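Local coordinates for ABC transporter sugar binding protein (Xanthomonas axonopodis pv. citri, PDB 3UOR) that probably binds maltose or a related sugar in the periplasm as MalE, the substrate-binding protein of an ABC transporter, at residues A[114-118]-A[119-123]; A[174-177]-A[178-182]. All blocks are in the same frame, centred on the assembly; numbering follows the deposited sequence.

Contact 1 (A[114-118]-A[119-123])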
loop_
_atom_site.group_PDB
_atom_site.type_symbol
_atom_site.label_atom_id
_atom_site.label_comp_id
_atom_site.label_asym_id
_atom_site.label_seq_id
_atom_site.Cartn_x
_atom_site.Cartn_y
_atom_site.Cartn_z
ATOM N N LYS A 114 -25.119 5.946 -7.904
ATOM C CA LYS A 114 -24.606 6.746 -9.005
ATOM C C LYS A 114 -23.153 7.113 -8.720
ATOM O O LYS A 114 -22.288 7.010 -9.593
ATOM C CB LYS A 114 -25.431 8.025 -9.156
ATOM C CG LYS A 114 -25.014 8.906 -10.330
ATOM C CD LYS A 114 -25.431 8.289 -11.668
ATOM C CE LYS A 114 -25.078 9.198 -12.850
ATOM N NZ LYS A 114 -25.636 10.576 -12.716
ATOM N N ILE A 115 -22.896 7.525 -7.482
ATOM C CA ILE A 115 -21.599 8.067 -7.108
ATOM C C ILE A 115 -20.479 7.019 -7.198
ATOM O O ILE A 115 -19.430 7.273 -7.753
ATOM C CB ILE A 115 -21.641 8.703 -5.706
ATOM C CG1 ILE A 115 -22.290 10.094 -5.786
ATOM C CG2 ILE A 115 -20.231 8.826 -5.125
ATOM C CD1 ILE A 115 -22.995 10.484 -4.496
ATOM N N VAL A 116 -20.740 5.826 -6.700
ATOM C CA VAL A 116 -19.751 4.768 -6.698
ATOM C C VAL A 116 -19.851 3.882 -7.920
ATOM O O VAL A 116 -20.635 2.937 -7.966
ATOM C CB VAL A 116 -19.892 3.911 -5.452
ATOM C CG1 VAL A 116 -18.784 2.839 -5.413
ATOM C CG2 VAL A 116 -19.846 4.801 -4.222
ATOM N N ASP A 117 -19.007 4.168 -8.895
ATOM C CA ASP A 117 -18.984 3.443 -10.146
ATOM C C ASP A 117 -17.687 2.625 -10.215
ATOM O O ASP A 117 -16.611 3.191 -10.308
ATOM C CB ASP A 117 -19.039 4.477 -11.271
ATOM C CG ASP A 117 -18.759 3.890 -12.627
ATOM O OD1 ASP A 117 -18.724 2.644 -12.756
ATOM O OD2 ASP A 117 -18.569 4.692 -13.573
ATOM N N PRO A 118 -17.795 1.284 -10.185
ATOM C CA PRO A 118 -16.595 0.448 -10.097
ATOM C C PRO A 118 -15.650 0.675 -11.258
ATOM O O PRO A 118 -14.440 0.558 -11.078
ATOM C CB PRO A 118 -17.151 -0.971 -10.153
ATOM C CG PRO A 118 -18.569 -0.833 -9.654
ATOM C CD PRO A 118 -19.028 0.477 -10.221
ATOM N N ALA A 119 -16.177 1.001 -12.433
ATOM C CA ALA A 119 -15.309 1.163 -13.600
ATOM C C ALA A 119 -14.387 2.374 -13.454
ATOM O O ALA A 119 -13.407 2.504 -14.180
ATOM C CB ALA A 119 -16.148 1.284 -14.895
ATOM N N ASP A 120 -14.705 3.272 -12.526
ATOM C CA ASP A 120 -13.879 4.475 -12.338
ATOM C C ASP A 120 -12.763 4.243 -11.307
ATOM O O ASP A 120 -11.914 5.113 -11.098
ATOM C CB ASP A 120 -14.756 5.649 -11.909
ATOM C CG ASP A 120 -14.010 6.974 -11.872
ATOM O OD1 ASP A 120 -14.130 7.693 -10.845
ATOM O OD2 ASP A 120 -13.308 7.291 -12.857
ATOM N N TYR A 121 -12.768 3.071 -10.663
ATOM C CA TYR A 121 -11.764 2.754 -9.643
ATOM C C TYR A 121 -10.579 2.007 -10.250
ATOM O O TYR A 121 -10.742 1.162 -11.130
ATOM C CB TYR A 121 -12.380 1.901 -8.520
ATOM C CG TYR A 121 -13.197 2.707 -7.532
ATOM C CD1 TYR A 121 -12.705 2.992 -6.275
ATOM C CD2 TYR A 121 -14.456 3.206 -7.867
ATOM C CE1 TYR A 121 -13.437 3.734 -5.374
ATOM C CE2 TYR A 121 -15.197 3.953 -6.959
ATOM C CZ TYR A 121 -14.684 4.206 -5.720
ATOM O OH TYR A 121 -15.395 4.935 -4.795
ATOM N N PHE A 122 -9.377 2.312 -9.795
ATOM C CA PHE A 122 -8.225 1.594 -10.331
ATOM C C PHE A 122 -8.458 0.096 -10.113
ATOM O O PHE A 122 -8.883 -0.319 -9.037
ATOM C CB PHE A 122 -6.931 2.099 -9.699
ATOM C CG PHE A 122 -6.704 3.575 -9.909
ATOM C CD1 PHE A 122 -6.381 4.064 -11.165
ATOM C CD2 PHE A 122 -6.818 4.468 -8.856
ATOM C CE1 PHE A 122 -6.160 5.422 -11.374
ATOM C CE2 PHE A 122 -6.609 5.829 -9.053
ATOM C CZ PHE A 122 -6.294 6.310 -10.324
ATOM N N PRO A 123 -8.241 -0.712 -11.157
ATOM C CA PRO A 123 -8.694 -2.111 -11.090
ATOM C C PRO A 123 -7.983 -2.911 -9.992
ATOM O O PRO A 123 -8.649 -3.656 -9.290
ATOM C CB PRO A 123 -8.384 -2.662 -12.492
ATOM C CG PRO A 123 -7.335 -1.724 -13.048
ATOM C CD PRO A 123 -7.657 -0.369 -12.464
HETATM O O HOH W 1 -12.296 -1.196 -11.527
#
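Asp117 reaches forward along the chain to Ala119 N through OD1, an Asx turn at the start of a short 3-10 turn in the loop that joins helix 107-111 to helix 123-127. CG stands anti to the backbone N (chi1 169°), which brings Asp117 OD1 within 3.0 Å of Ala119 N as its acceptor. The amide meets this oxygen from above the carboxylate plane, 57° out of it, and Ala119 CB lies 3.6 Å from Asp117 OD1, alongside the bond. The backbone O of Asp117 accepts Asp120 N at 2.9 Å, the first of two i to i+3 bonds. Asp117 O also sits in plane at the edge of the Tyr121 ring, 3.3 Å from Tyr121 CD2.

Tyr121 is brought there by a chi1 of -79°, its ring carried beside its own backbone N and back toward the turn. The outer part of the ring reaches the Val116 side chain, with Tyr121 CE2 4.1 Å from Val116 CG1; the two side chains approach at a slant. Trp126 meets the tyrosine ring too, and Val116 rests on Val110 and Trp318, so the apolar side of the loop is buried. Asp120 leads its carboxylate away, where OD1 forms a salt bridge with Arg343 and a hydrogen bond with Ser345 OG. Phe122 then occupies the N-cap position of helix 123-127. The second i to i+3 bond runs from Tyr121 N to Pro118 O at 3.0 Å, and a water donates both to Pro118 O and, at 2.9 Å, to Tyr121 O.

Contact 2 (A[174-177]-A[178-182]); sequences AAIK and RKVGP
Lys177 and Gly181 close the C-terminal end of helix 166-180: Gly181 N donates to Lys177 O at 3.0 Å, the last in a run of i to i+4 bonds. Earlier in the run, Ala174 O takes Arg178 N and Ala175 O takes Lys179 N. Ile176 O, gripped by Val180 N at 2.8 Å, is also overhung by the Val180 side chain, whose CG2 stands 3.2 Å away. Val180 N makes a second, weak bond to Lys177 O, which Gly181 N meets more directly. Gly181 then leaves the helix with positive phi, 95°, and Pro182 carries the chain onward.

Arg178 bends back at chi3 (-66°), laying one face of its guanidinium over Ala174 O and Ala175 CA, while Arg178 NH2 touches Ala175 CB at 3.6 Å. The Lys177 methylenes pass Gly181 O, with Lys177 CE 3.5 Å from it, and Lys177 NZ gives a hydrogen bond to a water 2.8 Å away, which in turn donates to Pro182 O. NZ also bonds to Gly237 O and Arg184 O, and Lys177 makes a cation-pi contact with Tyr185. With these partners gathered round it, the ammonium is probably kept charged and ties the helix end both to the residues just after it and to the loop at Gly237.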
loop_
_atom_site.group_PDB
_atom_site.type_symbol
_atom_site.label_atom_id
_atom_site.label_comp_id
_atom_site.label_asym_id
_atom_site.label_seq_id
_atom_site.Cartn_x
_atom_site.Cartn_y
_atom_site.Cartn_z
ATOM N N ALA A 174 24.155 2.751 -10.990
ATOM C CA ALA A 174 25.613 2.591 -11.077
ATOM C C ALA A 174 26.217 3.955 -11.401
ATOM O O ALA A 174 27.275 4.316 -10.889
ATOM C CB ALA A 174 25.991 1.564 -12.133
ATOM N N ALA A 175 25.516 4.736 -12.221
ATOM C CA ALA A 175 26.039 6.035 -12.635
ATOM C C ALA A 175 26.089 6.988 -11.432
ATOM O O ALA A 175 27.034 7.764 -11.270
ATOM C CB ALA A 175 25.210 6.623 -13.788
ATOM N N ILE A 176 25.090 6.904 -10.568
ATOM C CA ILE A 176 25.053 7.746 -9.370
ATOM C C ILE A 176 26.144 7.317 -8.399
ATOM O O ILE A 176 26.823 8.144 -7.789
ATOM C CB ILE A 176 23.667 7.670 -8.677
ATOM C CG1 ILE A 176 22.599 8.286 -9.578
ATOM C CG2 ILE A 176 23.699 8.351 -7.330
ATOM C CD1 ILE A 176 21.191 8.225 -9.030
ATOM N N LYS A 177 26.319 6.008 -8.275
ATOM C CA LYS A 177 27.298 5.468 -7.352
ATOM C C LYS A 177 28.708 5.937 -7.737
ATOM O O LYS A 177 29.483 6.356 -6.876
ATOM C CB LYS A 177 27.205 3.944 -7.299
ATOM C CG LYS A 177 28.186 3.282 -6.310
ATOM C CD LYS A 177 27.810 3.566 -4.861
ATOM C CE LYS A 177 28.778 2.859 -3.928
ATOM N NZ LYS A 177 28.306 2.893 -2.525
ATOM N N ARG A 178 29.040 5.890 -9.026
ATOM C CA ARG A 178 30.317 6.450 -9.479
ATOM C C ARG A 178 30.450 7.900 -9.034
ATOM O O ARG A 178 31.470 8.299 -8.505
ATOM C CB ARG A 178 30.454 6.378 -11.000
ATOM C CG ARG A 178 30.597 4.965 -11.530
ATOM C CD ARG A 178 31.077 4.964 -12.972
ATOM N NE ARG A 178 30.115 5.546 -13.904
ATOM C CZ ARG A 178 29.116 4.870 -14.470
ATOM N NH1 ARG A 178 28.931 3.583 -14.187
ATOM N NH2 ARG A 178 28.297 5.485 -15.319
ATOM N N LYS A 179 29.409 8.689 -9.246
ATOM C CA LYS A 179 29.451 10.099 -8.876
ATOM C C LYS A 179 29.609 10.345 -7.369
ATOM O O LYS A 179 30.389 11.203 -6.965
ATOM C CB LYS A 179 28.216 10.827 -9.394
ATOM C CG LYS A 179 28.534 12.006 -10.281
ATOM C CD LYS A 179 29.337 11.573 -11.485
ATOM C CE LYS A 179 29.696 12.768 -12.344
ATOM N NZ LYS A 179 30.660 12.409 -13.425
ATOM N N VAL A 180 28.875 9.607 -6.538
ATOM C CA VAL A 180 28.797 9.939 -5.108
ATOM C C VAL A 180 29.885 9.286 -4.253
ATOM O O VAL A 180 30.186 9.764 -3.158
ATOM C CB VAL A 180 27.393 9.655 -4.493
ATOM C CG1 VAL A 180 26.341 10.540 -5.139
ATOM C CG2 VAL A 180 27.017 8.179 -4.610
ATOM N N GLY A 181 30.470 8.203 -4.749
ATOM C CA GLY A 181 31.585 7.573 -4.066
ATOM C C GLY A 181 31.214 6.422 -3.152
ATOM O O GLY A 181 30.056 6.016 -3.088
ATOM N N PRO A 182 32.208 5.884 -2.430
ATOM C CA PRO A 182 32.020 4.672 -1.630
ATOM C C PRO A 182 31.138 4.895 -0.415
ATOM O O PRO A 182 30.511 3.935 0.062
ATOM C CB PRO A 182 33.439 4.327 -1.160
ATOM C CG PRO A 182 34.354 5.114 -2.052
ATOM C CD PRO A 182 33.606 6.345 -2.431
HETATM O O HOH W 2 29.723 1.443 -0.545
#

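Overall arrangement
From the N terminus the chain passes through the strands and helices up to 107-111 before it reaches contact 1, which closes only a turn of a few residues in the 112-122 connection and leads straight into helix 123-127. It then runs through the long strand 134-150 and helix 151-156 to helix 166-180, where contact 2, equally local, closes the final turn. The two lie in series, neither nested nor crossed, with nearest atoms about 28 Å apart. Contact 1 is seated against helices 314-324 and 344-348; contact 2 packs through Ile176 on strand 259-264. Their places on opposite sides of the chain's centre would fit the two lobes of a periplasmic binding protein.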